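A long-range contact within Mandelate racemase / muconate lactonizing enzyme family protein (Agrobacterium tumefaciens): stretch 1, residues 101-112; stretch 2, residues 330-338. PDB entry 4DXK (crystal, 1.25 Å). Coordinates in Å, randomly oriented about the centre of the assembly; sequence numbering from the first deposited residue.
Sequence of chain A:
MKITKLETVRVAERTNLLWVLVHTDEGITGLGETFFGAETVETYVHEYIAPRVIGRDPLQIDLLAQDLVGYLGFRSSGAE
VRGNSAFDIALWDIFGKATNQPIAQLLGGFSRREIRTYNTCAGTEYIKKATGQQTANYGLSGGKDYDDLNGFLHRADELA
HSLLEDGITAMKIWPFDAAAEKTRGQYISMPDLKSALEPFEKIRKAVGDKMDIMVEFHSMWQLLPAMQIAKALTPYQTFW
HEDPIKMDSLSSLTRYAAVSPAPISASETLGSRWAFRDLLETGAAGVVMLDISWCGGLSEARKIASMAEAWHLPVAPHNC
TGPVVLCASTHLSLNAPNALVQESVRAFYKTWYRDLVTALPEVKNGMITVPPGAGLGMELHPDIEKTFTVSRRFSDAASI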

# COMPACT_ATOMS: atom_id res chain seq x y z
N GLN A 101 -5.55 -22.76 -43.27
CA GLN A 101 -5.97 -23.00 -41.89
C GLN A 101 -6.98 -21.96 -41.43
O GLN A 101 -6.83 -20.77 -41.75
CB GLN A 101 -4.77 -22.96 -40.94
CG GLN A 101 -3.80 -24.11 -41.15
CD GLN A 101 -4.40 -25.46 -40.80
OE1 GLN A 101 -5.33 -25.56 -40.00
NE2 GLN A 101 -3.88 -26.52 -41.43
N PRO A 102 -7.99 -22.38 -40.68
CA PRO A 102 -8.84 -21.37 -40.03
C PRO A 102 -8.06 -20.51 -39.05
O PRO A 102 -7.08 -20.98 -38.46
CB PRO A 102 -9.85 -22.23 -39.25
CG PRO A 102 -9.81 -23.59 -39.92
CD PRO A 102 -8.37 -23.75 -40.31
N ILE A 103 -8.49 -19.27 -38.86
CA ILE A 103 -7.84 -18.41 -37.87
C ILE A 103 -7.73 -19.06 -36.49
O ILE A 103 -6.68 -18.96 -35.84
CB ILE A 103 -8.48 -17.01 -37.82
CG1 ILE A 103 -8.13 -16.22 -39.08
CG2 ILE A 103 -8.05 -16.24 -36.57
CD1 ILE A 103 -8.96 -14.98 -39.29
N ALA A 104 -8.78 -19.75 -36.04
CA ALA A 104 -8.72 -20.36 -34.71
C ALA A 104 -7.54 -21.31 -34.58
O ALA A 104 -6.93 -21.42 -33.53
CB ALA A 104 -10.02 -21.07 -34.39
N GLN A 105 -7.22 -22.02 -35.66
CA GLN A 105 -6.06 -22.90 -35.65
C GLN A 105 -4.77 -22.11 -35.50
O GLN A 105 -3.90 -22.45 -34.69
CB GLN A 105 -6.00 -23.77 -36.90
CG GLN A 105 -4.78 -24.69 -36.89
CD GLN A 105 -4.79 -25.63 -35.70
OE1 GLN A 105 -5.73 -26.38 -35.51
NE2 GLN A 105 -3.74 -25.57 -34.89
N LEU A 106 -4.63 -21.04 -36.27
CA LEU A 106 -3.42 -20.24 -36.24
C LEU A 106 -3.21 -19.57 -34.89
O LEU A 106 -2.08 -19.26 -34.53
CB LEU A 106 -3.41 -19.22 -37.38
CG LEU A 106 -3.39 -19.82 -38.78
CD1 LEU A 106 -3.35 -18.70 -39.80
CD2 LEU A 106 -2.21 -20.77 -38.96
N LEU A 107 -4.29 -19.33 -34.14
CA LEU A 107 -4.18 -18.78 -32.80
C LEU A 107 -3.63 -19.77 -31.77
O LEU A 107 -3.23 -19.36 -30.68
CB LEU A 107 -5.52 -18.22 -32.32
CG LEU A 107 -6.07 -17.04 -33.12
CD1 LEU A 107 -7.49 -16.73 -32.68
CD2 LEU A 107 -5.18 -15.82 -33.00
N GLY A 108 -3.62 -21.06 -32.10
CA GLY A 108 -3.21 -22.10 -31.16
C GLY A 108 -4.14 -23.29 -31.08
O GLY A 108 -3.95 -24.19 -30.24
N GLY A 109 -5.15 -23.33 -31.95
CA GLY A 109 -6.00 -24.50 -32.06
C GLY A 109 -7.43 -24.29 -31.61
O GLY A 109 -7.73 -23.34 -30.87
N PHE A 110 -8.32 -25.17 -32.05
CA PHE A 110 -9.71 -25.16 -31.59
C PHE A 110 -9.80 -25.78 -30.21
O PHE A 110 -9.96 -27.01 -30.08
CB PHE A 110 -10.58 -25.96 -32.55
CG PHE A 110 -10.84 -25.29 -33.87
CD1 PHE A 110 -9.93 -25.41 -34.92
CD2 PHE A 110 -12.01 -24.58 -34.07
CE1 PHE A 110 -10.18 -24.80 -36.15
CE2 PHE A 110 -12.27 -23.96 -35.29
CZ PHE A 110 -11.36 -24.07 -36.34
N SER A 111 -9.73 -24.96 -29.17
CA SER A 111 -9.86 -25.47 -27.82
C SER A 111 -11.27 -25.97 -27.54
O SER A 111 -11.48 -26.81 -26.67
CB SER A 111 -9.41 -24.42 -26.82
OG SER A 111 -8.07 -24.03 -27.10
N ARG A 112 -12.23 -25.44 -28.29
CA ARG A 112 -13.61 -25.93 -28.31
C ARG A 112 -14.08 -25.79 -29.75
O ARG A 112 -13.52 -25.02 -30.53
CB ARG A 112 -14.49 -25.12 -27.34
CG ARG A 112 -14.47 -23.61 -27.61
CD ARG A 112 -15.19 -22.79 -26.54
NE ARG A 112 -14.58 -22.96 -25.22
CZ ARG A 112 -13.50 -22.31 -24.80
NH1 ARG A 112 -12.91 -21.41 -25.57
NH2 ARG A 112 -13.01 -22.56 -23.59
N THR A 330 -15.46 -15.02 -33.07
CA THR A 330 -15.78 -16.42 -32.83
C THR A 330 -14.53 -17.29 -32.96
O THR A 330 -14.32 -18.19 -32.14
CB THR A 330 -16.93 -16.90 -33.73
OG1 THR A 330 -18.08 -16.06 -33.51
CG2 THR A 330 -17.32 -18.33 -33.40
N HIS A 331 -13.67 -17.02 -33.94
CA HIS A 331 -12.38 -17.73 -34.02
C HIS A 331 -11.59 -17.57 -32.72
O HIS A 331 -11.06 -18.54 -32.17
CB HIS A 331 -11.52 -17.24 -35.19
CG HIS A 331 -11.96 -17.74 -36.53
ND1 HIS A 331 -11.54 -18.94 -37.05
CD2 HIS A 331 -12.78 -17.19 -37.46
CE1 HIS A 331 -12.09 -19.11 -38.24
NE2 HIS A 331 -12.85 -18.06 -38.51
N LEU A 332 -11.49 -16.34 -32.23
CA LEU A 332 -10.79 -16.10 -30.97
C LEU A 332 -11.43 -16.85 -29.80
O LEU A 332 -10.74 -17.46 -28.98
CB LEU A 332 -10.76 -14.61 -30.67
CG LEU A 332 -10.15 -14.20 -29.33
CD1 LEU A 332 -8.68 -14.62 -29.21
CD2 LEU A 332 -10.30 -12.70 -29.11
N SER A 333 -12.76 -16.86 -29.76
CA SER A 333 -13.49 -17.53 -28.70
C SER A 333 -13.39 -19.05 -28.76
O SER A 333 -13.56 -19.70 -27.74
CB SER A 333 -14.96 -17.11 -28.73
OG SER A 333 -15.08 -15.76 -28.31
N LEU A 334 -13.14 -19.63 -29.94
CA LEU A 334 -12.95 -21.07 -30.02
C LEU A 334 -11.53 -21.46 -29.61
O LEU A 334 -11.29 -22.57 -29.15
CB LEU A 334 -13.26 -21.60 -31.42
CG LEU A 334 -14.70 -21.39 -31.89
CD1 LEU A 334 -14.92 -22.12 -33.20
CD2 LEU A 334 -15.73 -21.83 -30.87
N ASN A 335 -10.59 -20.54 -29.77
CA ASN A 335 -9.22 -20.81 -29.37
C ASN A 335 -8.92 -20.54 -27.89
O ASN A 335 -8.34 -21.36 -27.20
CB ASN A 335 -8.22 -20.02 -30.21
CG ASN A 335 -6.85 -20.00 -29.58
OD1 ASN A 335 -6.46 -19.01 -28.95
ND2 ASN A 335 -6.16 -21.12 -29.67
N ALA A 336 -9.29 -19.35 -27.41
CA ALA A 336 -8.83 -18.92 -26.09
C ALA A 336 -9.44 -19.81 -25.01
O ALA A 336 -10.65 -19.87 -24.88
CB ALA A 336 -9.20 -17.48 -25.85
N PRO A 337 -8.60 -20.49 -24.21
CA PRO A 337 -9.20 -21.38 -23.20
C PRO A 337 -10.12 -20.66 -22.23
O PRO A 337 -11.08 -21.26 -21.74
CB PRO A 337 -7.97 -21.97 -22.49
CG PRO A 337 -6.94 -22.01 -23.58
CD PRO A 337 -7.15 -20.71 -24.34
N ASN A 338 -9.88 -19.38 -21.97
CA ASN A 338 -10.70 -18.62 -21.04
C ASN A 338 -11.82 -17.82 -21.70
O ASN A 338 -12.40 -16.95 -21.05
CB ASN A 338 -9.84 -17.69 -20.17
CG ASN A 338 -9.15 -16.62 -20.98
OD1 ASN A 338 -8.81 -16.84 -22.15
ND2 ASN A 338 -8.93 -15.45 -20.38

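This is a mainly polar contact in which a short helix and the loop after it dock on the end of a second helix, with side chains of both stretches bonding to backbone groups of the other. At the start of the first helix, Ala-104 N donates to His-331 ND1 at 3.0 Å. That bond implies that ND1 carries no proton; NE2 is hydrogen-bonded elsewhere in the structure. Ile-103 CB lies over one face of the same imidazole.

Next comes Asn-335. Asn-335 ND2 donates to Gly-109 O at 3.0 Å with a nearly straight geometry. Gly-108 closes the first helix with positive phi in a Schellman motif. An ideal CB on Gly-108 would sit 3.1 Å from Asn-335 ND2, a tight fit, and the backbone angles by themselves call for glycine.

The loop bonds to carbonyls at the end of the second helix and just past it. Leu-334 O accepts from Arg-112 N at 3.1 Å and, weakly, from Ser-111 N at 2.9 Å. Ser-111 OG donates to Asn-335 O at 2.7 Å. The Arg-112 guanidinium meets three more carbonyls near its plane: NH1 reaches Ser-333 O and Ala-336 O, both at 2.8 Å, and NH2 reaches Pro-337 O at 3.0 Å.

Apolar packing is modest. Phe-110 CE2 touches Leu-334 CD1 at 3.8 Å, at the ring edge.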